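Local structure of Esterase/lipase (Uncultured bacterium, 3K6K) at residues I83-G88 / S97-L102; T61-G66 / T113-D118; P53-V58 / L106-S111. The protein probably hydrolyses carboxylic ester bonds, as an alpha/beta hydrolase homologous to hormone-sensitive lipase. All coordinates share one frame; numbering follows the deposited sequence.

In the fold
All three contacts gather round the beta-alpha-beta unit of strand 82-86, helix 96-110 and strand 113-117. Contacts 1 and 2, centres about 10 Å apart, meet where the two strands pair in parallel, with Ile83 O 2.9 Å from Trp115 N in a probable hydrogen bond. Contacts 1 and 3 use different parts of helix 96-110, centres about 12 Å apart; Tyr85 CE2 lies 3.6 Å from Leu106 CD1. Contact 2 is about 15 Å from contact 3, and Leu114 packs on Leu106 between them. Contact 1 lies beside the probable active site with its putative nucleophile Ser157; contact 3, with its sulfate, is at the surface.

Contact 1 of 3, residues I83-G88 / S97-L102; sequences ILYFHG and STHLVL
His87 and Gly88 begin the His-Gly-Gly-Gly motif that follows strand 82-86, a signature of the hormone-sensitive lipase family whose glycine amides form the oxyanion hole in relatives; here both residues rest on His99 of helix 96-110. The methylene of His87 sits squarely over one face of the His99 imidazole: CB of His87 is 3.7 Å from the centroid of the His99 ring and only 6° off its normal, a CH-pi contact. The ring of His87 turns its edge toward that same face, with the centroids of the His87 and His99 rings 5.7 Å apart and their planes inclined at 55°, an edge-to-face pair well short of perpendicular. The backbone puts CB over the His99 ring, and chi1 sets only where the His87 imidazole goes. Beyond this pair, His87 stacks on Tyr119 and its NE2 makes a weak hydrogen bond to Ser93 O. The backbone N of Gly88 comes close to the same imidazole obliquely.

Two residues before His87, on the strand itself, Tyr85 reaches toward the helix, CG anti to the backbone N (chi1 -165°). Its hydroxyl lies near the plane of the His99 ring, at the edge, and OH of Tyr85 touches CD2 of Leu102 at 3.7 Å, the two side chains crossing at about a right angle. That hydroxyl is hydrogen-bonded to Asp156 OD1, on the strand that leads into the probable nucleophile elbow.

The contact is buried and made largely by the His99 face, the His87 methylene and the Leu102 methyl, with Gly88 N and Tyr85 OH alongside; the phenol and the His87 imidazole find polar partners elsewhere. Across these two segments the family motif appears to rest on the helix by packing, and the Tyr85 hydroxyl joins this packing to the elbow region.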
loop_
_atom_site.group_PDB
_atom_site.type_symbol
_atom_site.label_atom_id
_atom_site.label_comp_id
_atom_site.label_asym_id
_atom_site.label_seq_id
_atom_site.Cartn_x
_atom_site.Cartn_y
_atom_site.Cartn_z
ATOM N N ILE A 83 -14.717 -12.007 13.336
ATOM C CA ILE A 83 -13.873 -10.838 13.338
ATOM C C ILE A 83 -13.686 -10.406 14.801
ATOM O O ILE A 83 -14.653 -10.146 15.523
ATOM C CB ILE A 83 -14.457 -9.598 12.491
ATOM C CG1 ILE A 83 -14.833 -10.005 11.053
ATOM C CG2 ILE A 83 -13.451 -8.438 12.490
ATOM C CD1 ILE A 83 -15.553 -8.933 10.227
ATOM N N LEU A 84 -12.450 -10.311 15.243
ATOM C CA LEU A 84 -12.234 -9.861 16.561
ATOM C C LEU A 84 -11.795 -8.401 16.413
ATOM O O LEU A 84 -10.723 -8.167 15.876
ATOM C CB LEU A 84 -11.117 -10.686 17.198
ATOM C CG LEU A 84 -10.667 -10.251 18.598
ATOM C CD1 LEU A 84 -11.939 -10.076 19.496
ATOM C CD2 LEU A 84 -9.668 -11.248 19.225
ATOM N N TYR A 85 -12.625 -7.455 16.887
ATOM C CA TYR A 85 -12.431 -6.013 16.653
ATOM C C TYR A 85 -11.913 -5.199 17.877
ATOM O O TYR A 85 -12.477 -5.291 18.969
ATOM C CB TYR A 85 -13.703 -5.351 16.062
ATOM C CG TYR A 85 -13.407 -3.983 15.479
ATOM C CD1 TYR A 85 -13.374 -2.848 16.293
ATOM C CD2 TYR A 85 -13.128 -3.831 14.099
ATOM C CE1 TYR A 85 -13.036 -1.592 15.746
ATOM C CE2 TYR A 85 -12.806 -2.612 13.549
ATOM C CZ TYR A 85 -12.758 -1.483 14.373
ATOM O OH TYR A 85 -12.419 -0.257 13.837
ATOM N N PHE A 86 -10.907 -4.354 17.666
ATOM C CA PHE A 86 -10.482 -3.446 18.711
ATOM C C PHE A 86 -10.720 -1.973 18.312
ATOM O O PHE A 86 -10.222 -1.530 17.306
ATOM C CB PHE A 86 -8.996 -3.651 19.081
ATOM C CG PHE A 86 -8.586 -5.070 19.217
ATOM C CD1 PHE A 86 -9.230 -5.918 20.114
ATOM C CD2 PHE A 86 -7.529 -5.577 18.462
ATOM C CE1 PHE A 86 -8.831 -7.242 20.247
ATOM C CE2 PHE A 86 -7.114 -6.920 18.583
ATOM C CZ PHE A 86 -7.761 -7.750 19.469
ATOM N N HIS A 87 -11.459 -1.213 19.115
ATOM C CA HIS A 87 -11.833 0.156 18.773
ATOM C C HIS A 87 -10.661 1.117 19.008
ATOM O O HIS A 87 -9.717 0.792 19.676
ATOM C CB HIS A 87 -13.055 0.590 19.620
ATOM C CG HIS A 87 -12.725 0.793 21.060
ATOM N ND1 HIS A 87 -12.907 -0.184 22.019
ATOM C CD2 HIS A 87 -12.121 1.826 21.686
ATOM C CE1 HIS A 87 -12.508 0.284 23.192
ATOM N NE2 HIS A 87 -12.017 1.493 23.009
ATOM N N GLY A 88 -10.725 2.296 18.425
ATOM C CA GLY A 88 -9.693 3.269 18.629
ATOM C C GLY A 88 -10.169 4.293 19.618
ATOM O O GLY A 88 -11.286 4.143 20.212
ATOM N N SER A 97 -19.603 0.376 21.894
ATOM C CA SER A 97 -20.749 1.228 21.577
ATOM C C SER A 97 -20.434 2.382 20.677
ATOM O O SER A 97 -21.164 2.582 19.758
ATOM C CB SER A 97 -21.460 1.768 22.832
ATOM O OG SER A 97 -22.019 0.660 23.523
ATOM N N THR A 98 -19.408 3.174 20.975
ATOM C CA THR A 98 -19.021 4.268 20.080
ATOM C C THR A 98 -18.709 3.841 18.642
ATOM O O THR A 98 -18.691 4.699 17.779
ATOM C CB THR A 98 -17.755 4.935 20.530
ATOM O OG1 THR A 98 -16.737 3.927 20.755
ATOM C CG2 THR A 98 -18.004 5.723 21.784
ATOM N N HIS A 99 -18.426 2.552 18.394
ATOM C CA HIS A 99 -17.931 2.120 17.062
ATOM C C HIS A 99 -18.981 1.251 16.336
ATOM O O HIS A 99 -18.797 0.800 15.177
ATOM C CB HIS A 99 -16.552 1.460 17.170
ATOM C CG HIS A 99 -15.454 2.444 17.418
ATOM N ND1 HIS A 99 -14.336 2.543 16.606
ATOM C CD2 HIS A 99 -15.348 3.444 18.325
ATOM C CE1 HIS A 99 -13.567 3.530 17.040
ATOM N NE2 HIS A 99 -14.154 4.086 18.089
ATOM N N LEU A 100 -20.125 1.120 17.005
ATOM C CA LEU A 100 -21.186 0.382 16.410
ATOM C C LEU A 100 -21.357 0.757 15.009
ATOM O O LEU A 100 -21.519 -0.162 14.192
ATOM C CB LEU A 100 -22.506 0.537 17.145
ATOM C CG LEU A 100 -22.310 -0.241 18.418
ATOM C CD1 LEU A 100 -23.420 0.120 19.388
ATOM C CD2 LEU A 100 -22.323 -1.696 18.108
ATOM N N VAL A 101 -21.386 2.045 14.707
ATOM C CA VAL A 101 -21.513 2.536 13.353
ATOM C C VAL A 101 -20.580 1.853 12.346
ATOM O O VAL A 101 -21.014 1.437 11.330
ATOM C CB VAL A 101 -21.476 4.091 13.217
ATOM C CG1 VAL A 101 -20.220 4.674 13.725
ATOM C CG2 VAL A 101 -21.693 4.481 11.825
ATOM N N LEU A 102 -19.317 1.721 12.677
ATOM C CA LEU A 102 -18.356 1.111 11.811
ATOM C C LEU A 102 -18.517 -0.443 11.805
ATOM O O LEU A 102 -18.636 -1.034 10.724
ATOM C CB LEU A 102 -16.966 1.566 12.213
ATOM C CG LEU A 102 -15.743 0.917 11.530
ATOM C CD1 LEU A 102 -15.973 0.609 10.084
ATOM C CD2 LEU A 102 -14.539 1.838 11.657
#

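Contact 2 of 3, residues T61-G66 / T113-D118; sequences TLTDLG and TLWSLD
Leu65 lies across the indole of Trp115 at about a right angle, one methyl over the six-membered ring and the other beyond that ring on its CE3 side, toward CB. CD2 of Leu65 stands over the face, 4.1 Å from the centroid of the Trp115 six-membered ring and 21° off its normal, a CH-pi contact displaced toward the rim. The other branch comes closer: CD1 of Leu65 is 3.4 Å from CE3 of Trp115 and also touches Trp115 CB. With CG anti to its carbonyl carbon (chi1 -86°), Leu65 turns both methyls onto the tryptophan. Thr63, two residues earlier on the same side of the strand, adds its methyl at the far end of the indole, where CG2 of Thr63 is 3.8 Å from CZ3 of Trp115.

The pyrrole side of the indole is fixed separately, by a hydrogen bond from Trp115 NE1 to His82 ND1. Cys70 and Arg72 of strand 68-74 also touch Trp115, and Leu141 of helix 129-145 packs on both Trp115 and Leu65. An alanine in place of Trp115 would take away the surface beneath Leu65 and Thr63, and is likely to leave a gap between the strands and His82 ND1 without its indole donor.

Strands 59-65 and 113-117 are not neighbours in the sheet; strand 68-74 lies between them. The axes of segments 61-65 and 113-117 pass 8.5 Å apart with a signed crossing angle of -78°, and the large indole spans this separation. So steep a turn over two strand steps is consistent with the strong twist of the central sheet characteristic of the alpha/beta hydrolase fold, whose first strands form an antiparallel hairpin.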
loop_
_atom_site.group_PDB
_atom_site.type_symbol
_atom_site.label_atom_id
_atom_site.label_comp_id
_atom_site.label_asym_id
_atom_site.label_seq_id
_atom_site.Cartn_x
_atom_site.Cartn_y
_atom_site.Cartn_z
ATOM N N THR A 61 -25.439 -8.684 20.755
ATOM C CA THR A 61 -25.401 -9.526 21.954
ATOM C C THR A 61 -24.310 -9.075 22.977
ATOM O O THR A 61 -23.117 -8.909 22.635
ATOM C CB THR A 61 -25.311 -10.972 21.513
ATOM O OG1 THR A 61 -26.380 -11.246 20.593
ATOM C CG2 THR A 61 -25.373 -11.930 22.679
ATOM N N LEU A 62 -24.702 -8.824 24.220
ATOM C CA LEU A 62 -23.709 -8.361 25.228
ATOM C C LEU A 62 -23.029 -9.611 25.803
ATOM O O LEU A 62 -23.695 -10.463 26.389
ATOM C CB LEU A 62 -24.338 -7.508 26.356
ATOM C CG LEU A 62 -25.650 -6.656 26.279
ATOM C CD1 LEU A 62 -25.634 -5.521 27.359
ATOM C CD2 LEU A 62 -26.010 -6.024 24.930
ATOM N N THR A 63 -21.733 -9.793 25.586
ATOM C CA THR A 63 -21.119 -11.029 26.081
ATOM C C THR A 63 -19.694 -10.810 26.605
ATOM O O THR A 63 -19.348 -9.683 26.998
ATOM C CB THR A 63 -21.287 -12.236 25.084
ATOM O OG1 THR A 63 -20.607 -13.371 25.612
ATOM C CG2 THR A 63 -20.720 -11.943 23.692
ATOM N N ASP A 64 -18.912 -11.890 26.687
ATOM C CA ASP A 64 -17.489 -11.806 27.031
ATOM C C ASP A 64 -16.639 -12.790 26.189
ATOM O O ASP A 64 -17.152 -13.802 25.643
ATOM C CB ASP A 64 -17.258 -12.060 28.527
ATOM C CG ASP A 64 -17.201 -13.561 28.866
ATOM O OD1 ASP A 64 -18.302 -14.141 28.973
ATOM O OD2 ASP A 64 -16.079 -14.151 29.012
ATOM N N LEU A 65 -15.355 -12.490 26.071
ATOM C CA LEU A 65 -14.427 -13.447 25.506
ATOM C C LEU A 65 -13.338 -13.526 26.513
ATOM O O LEU A 65 -12.624 -12.521 26.719
ATOM C CB LEU A 65 -13.847 -12.999 24.162
ATOM C CG LEU A 65 -14.659 -13.323 22.922
ATOM C CD1 LEU A 65 -14.213 -12.401 21.733
ATOM C CD2 LEU A 65 -14.577 -14.808 22.538
ATOM N N GLY A 66 -13.232 -14.691 27.168
ATOM C CA GLY A 66 -12.215 -14.891 28.194
ATOM C C GLY A 66 -12.200 -13.854 29.318
ATOM O O GLY A 66 -11.135 -13.462 29.811
ATOM N N THR A 113 -19.490 -12.956 12.302
ATOM C CA THR A 113 -19.794 -12.612 13.639
ATOM C C THR A 113 -18.635 -11.764 14.114
ATOM O O THR A 113 -17.496 -12.203 14.148
ATOM C CB THR A 113 -19.983 -13.868 14.506
ATOM O OG1 THR A 113 -21.014 -14.684 13.924
ATOM C CG2 THR A 113 -20.343 -13.507 15.932
ATOM N N LEU A 114 -18.931 -10.546 14.522
ATOM C CA LEU A 114 -17.884 -9.660 14.944
ATOM C C LEU A 114 -18.008 -9.505 16.458
ATOM O O LEU A 114 -19.103 -9.420 16.984
ATOM C CB LEU A 114 -18.021 -8.339 14.190
ATOM C CG LEU A 114 -17.053 -7.219 14.536
ATOM C CD1 LEU A 114 -16.803 -6.316 13.293
ATOM C CD2 LEU A 114 -17.638 -6.397 15.689
ATOM N N TRP A 115 -16.890 -9.458 17.155
ATOM C CA TRP A 115 -16.857 -9.410 18.601
ATOM C C TRP A 115 -16.070 -8.151 18.850
ATOM O O TRP A 115 -14.865 -8.165 18.653
ATOM C CB TRP A 115 -16.004 -10.559 19.155
ATOM C CG TRP A 115 -16.528 -11.926 18.812
ATOM C CD1 TRP A 115 -16.473 -12.540 17.603
ATOM C CD2 TRP A 115 -17.200 -12.842 19.702
ATOM N NE1 TRP A 115 -17.056 -13.776 17.669
ATOM C CE2 TRP A 115 -17.513 -13.993 18.947
ATOM C CE3 TRP A 115 -17.574 -12.791 21.071
ATOM C CZ2 TRP A 115 -18.208 -15.107 19.500
ATOM C CZ3 TRP A 115 -18.236 -13.895 21.638
ATOM C CH2 TRP A 115 -18.548 -15.050 20.844
ATOM N N SER A 116 -16.746 -7.081 19.260
ATOM C CA SER A 116 -16.077 -5.820 19.500
ATOM C C SER A 116 -15.650 -5.726 20.950
ATOM O O SER A 116 -16.481 -5.636 21.890
ATOM C CB SER A 116 -16.942 -4.628 19.028
ATOM O OG SER A 116 -16.264 -3.392 19.255
ATOM N N LEU A 117 -14.345 -5.772 21.151
ATOM C CA LEU A 117 -13.844 -5.965 22.487
ATOM C C LEU A 117 -13.914 -4.704 23.288
ATOM O O LEU A 117 -13.547 -3.686 22.780
ATOM C CB LEU A 117 -12.409 -6.448 22.438
ATOM C CG LEU A 117 -11.913 -6.922 23.783
ATOM C CD1 LEU A 117 -12.409 -8.369 23.959
ATOM C CD2 LEU A 117 -10.386 -6.804 23.912
ATOM N N ASP A 118 -14.384 -4.770 24.544
ATOM C CA ASP A 118 -14.213 -3.645 25.503
ATOM C C ASP A 118 -12.906 -3.787 26.285
ATOM O O ASP A 118 -12.908 -3.878 27.520
ATOM C CB ASP A 118 -15.427 -3.522 26.468
ATOM C CG ASP A 118 -15.700 -2.083 26.946
ATOM O OD1 ASP A 118 -14.796 -1.232 27.112
ATOM O OD2 ASP A 118 -16.877 -1.798 27.150
#

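Contact 3 of 3, residues P53-V58 / L106-S111; sequences PRAEGV and LAKQSS. With SO4 (sulfate ion), chain E.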
loop_
_atom_site.group_PDB
_atom_site.type_symbol
_atom_site.label_atom_id
_atom_site.label_comp_id
_atom_site.label_asym_id
_atom_site.label_seq_id
_atom_site.Cartn_x
_atom_site.Cartn_y
_atom_site.Cartn_z
ATOM N N PRO A 53 -26.092 5.908 12.344
ATOM C CA PRO A 53 -26.879 4.704 12.072
ATOM C C PRO A 53 -26.031 3.434 12.197
ATOM O O PRO A 53 -24.806 3.517 12.155
ATOM C CB PRO A 53 -27.399 4.937 10.656
ATOM C CG PRO A 53 -26.310 5.714 9.999
ATOM C CD PRO A 53 -25.814 6.667 11.106
ATOM N N ARG A 54 -26.706 2.302 12.413
ATOM C CA ARG A 54 -26.114 0.982 12.636
ATOM C C ARG A 54 -26.716 0.003 11.600
ATOM O O ARG A 54 -27.834 0.184 11.162
ATOM C CB ARG A 54 -26.406 0.507 14.061
ATOM C CG ARG A 54 -25.877 1.447 15.107
ATOM C CD ARG A 54 -26.442 1.113 16.433
ATOM N NE ARG A 54 -26.054 2.032 17.519
ATOM C CZ ARG A 54 -26.385 1.830 18.803
ATOM N NH1 ARG A 54 -27.108 0.752 19.150
ATOM N NH2 ARG A 54 -25.998 2.686 19.739
ATOM N N ALA A 55 -25.993 -1.009 11.159
ATOM C CA ALA A 55 -26.548 -1.757 10.042
ATOM C C ALA A 55 -27.865 -2.463 10.446
ATOM O O ALA A 55 -27.990 -3.011 11.552
ATOM C CB ALA A 55 -25.521 -2.714 9.441
ATOM N N GLU A 56 -28.844 -2.387 9.553
ATOM C CA GLU A 56 -30.135 -2.994 9.796
ATOM C C GLU A 56 -29.885 -4.468 9.905
ATOM O O GLU A 56 -29.144 -5.028 9.108
ATOM C CB GLU A 56 -31.112 -2.711 8.646
ATOM C CG GLU A 56 -32.416 -3.581 8.660
ATOM C CD GLU A 56 -33.522 -2.977 7.760
ATOM O OE1 GLU A 56 -34.722 -3.188 8.064
ATOM O OE2 GLU A 56 -33.197 -2.279 6.752
ATOM N N GLY A 57 -30.476 -5.087 10.915
ATOM C CA GLY A 57 -30.487 -6.542 10.986
ATOM C C GLY A 57 -29.302 -7.112 11.724
ATOM O O GLY A 57 -29.148 -8.340 11.778
ATOM N N VAL A 58 -28.453 -6.245 12.248
ATOM C CA VAL A 58 -27.313 -6.665 13.037
ATOM C C VAL A 58 -27.702 -6.707 14.488
ATOM O O VAL A 58 -27.908 -5.703 15.075
ATOM C CB VAL A 58 -26.009 -5.813 12.833
ATOM C CG1 VAL A 58 -24.997 -6.222 13.760
ATOM C CG2 VAL A 58 -25.468 -5.962 11.499
ATOM N N LEU A 106 -19.095 -3.721 9.223
ATOM C CA LEU A 106 -18.135 -4.812 8.993
ATOM C C LEU A 106 -18.892 -6.152 9.103
ATOM O O LEU A 106 -18.737 -7.027 8.249
ATOM C CB LEU A 106 -16.948 -4.680 9.920
ATOM C CG LEU A 106 -16.089 -3.437 9.708
ATOM C CD1 LEU A 106 -15.061 -3.264 10.846
ATOM C CD2 LEU A 106 -15.411 -3.502 8.335
ATOM N N ALA A 107 -19.712 -6.323 10.147
ATOM C CA ALA A 107 -20.433 -7.598 10.358
ATOM C C ALA A 107 -21.428 -7.966 9.198
ATOM O O ALA A 107 -21.361 -9.048 8.644
ATOM C CB ALA A 107 -21.142 -7.586 11.726
ATOM N N LYS A 108 -22.327 -7.054 8.843
ATOM C CA LYS A 108 -23.282 -7.294 7.809
ATOM C C LYS A 108 -22.654 -7.613 6.422
ATOM O O LYS A 108 -22.970 -8.656 5.822
ATOM C CB LYS A 108 -24.220 -6.093 7.689
ATOM C CG LYS A 108 -25.308 -6.262 6.651
ATOM C CD LYS A 108 -26.342 -5.165 6.838
ATOM C CE LYS A 108 -27.529 -5.303 5.881
ATOM N NZ LYS A 108 -28.634 -6.197 6.430
ATOM N N GLN A 109 -21.776 -6.721 5.935
ATOM C CA GLN A 109 -21.108 -6.880 4.636
ATOM C C GLN A 109 -20.060 -8.015 4.574
ATOM O O GLN A 109 -19.588 -8.409 3.491
ATOM C CB GLN A 109 -20.459 -5.573 4.233
ATOM C CG GLN A 109 -21.248 -4.380 4.644
ATOM C CD GLN A 109 -21.195 -3.265 3.670
ATOM O OE1 GLN A 109 -21.152 -2.093 4.059
ATOM N NE2 GLN A 109 -21.233 -3.602 2.379
ATOM N N SER A 110 -19.686 -8.562 5.707
ATOM C CA SER A 110 -18.756 -9.667 5.640
ATOM C C SER A 110 -19.372 -11.005 6.027
ATOM O O SER A 110 -18.650 -12.008 6.069
ATOM C CB SER A 110 -17.571 -9.374 6.541
ATOM O OG SER A 110 -18.115 -9.196 7.837
ATOM N N SER A 111 -20.685 -11.029 6.315
ATOM C CA SER A 111 -21.395 -12.256 6.797
ATOM C C SER A 111 -20.666 -12.946 7.969
ATOM O O SER A 111 -20.610 -14.185 8.068
ATOM C CB SER A 111 -21.651 -13.276 5.655
ATOM O OG SER A 111 -22.878 -13.035 4.968
HETATM S S SO4 E . -27.758 -0.641 6.193
HETATM O O1 SO4 E . -26.716 0.311 5.836
HETATM O O2 SO4 E . -27.179 -1.998 6.133
HETATM O O3 SO4 E . -28.213 -0.209 7.521
HETATM O O4 SO4 E . -28.918 -0.606 5.317
#
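A type II beta turn from Ala55 to Val58, in the loop that leads into strand 59-65, meets Lys108 near the end of helix 96-110, and a sulfate ion lies against the pair. Every close approach across the contact is made by Lys108. Its CG is anti to the backbone N and the chain runs out extended until a bend at the last torsion (chi4 88°) turns the ammonium group to the turn. There NZ of Lys108 donates to O of Glu56 at 3.0 Å; the C=O...N angle is 151° and the donor is tilted from the carbonyl plane. This oxygen belongs to the central peptide of the turn, whereas the weak bond closing the turn uses Ala55 O and Val58 N.

The aliphatic part of the lysine packs on two small apolar groups: CB of Ala55 is 3.7 Å from Lys108 CD, and CG2 of Val58 lies 4.0 Å from Lys108 CB, the Val58 and Lys108 side chains crossing at a slant. Ala55 is tied to the same helix by a hydrogen bond between its N and Thr104 OG1.

The sulfate, probably from the crystallisation liquor, accepts a hydrogen bond from Glu56 N to its O3 at 3.0 Å, with an N-H...O angle of 154°. Its O2 is 3.3 Å from Lys108 CE, beside the methylene and not at the ammonium nitrogen.

Both polar atoms of the Glu56 backbone are thus engaged, N by the anion and O by the lysine. The nearby positive charge probably makes the site more favourable for sulfate, while the Glu56 carboxylate, OE2 6.0 Å from Lys108 NZ, would probably act on the lysine through longer-range attraction.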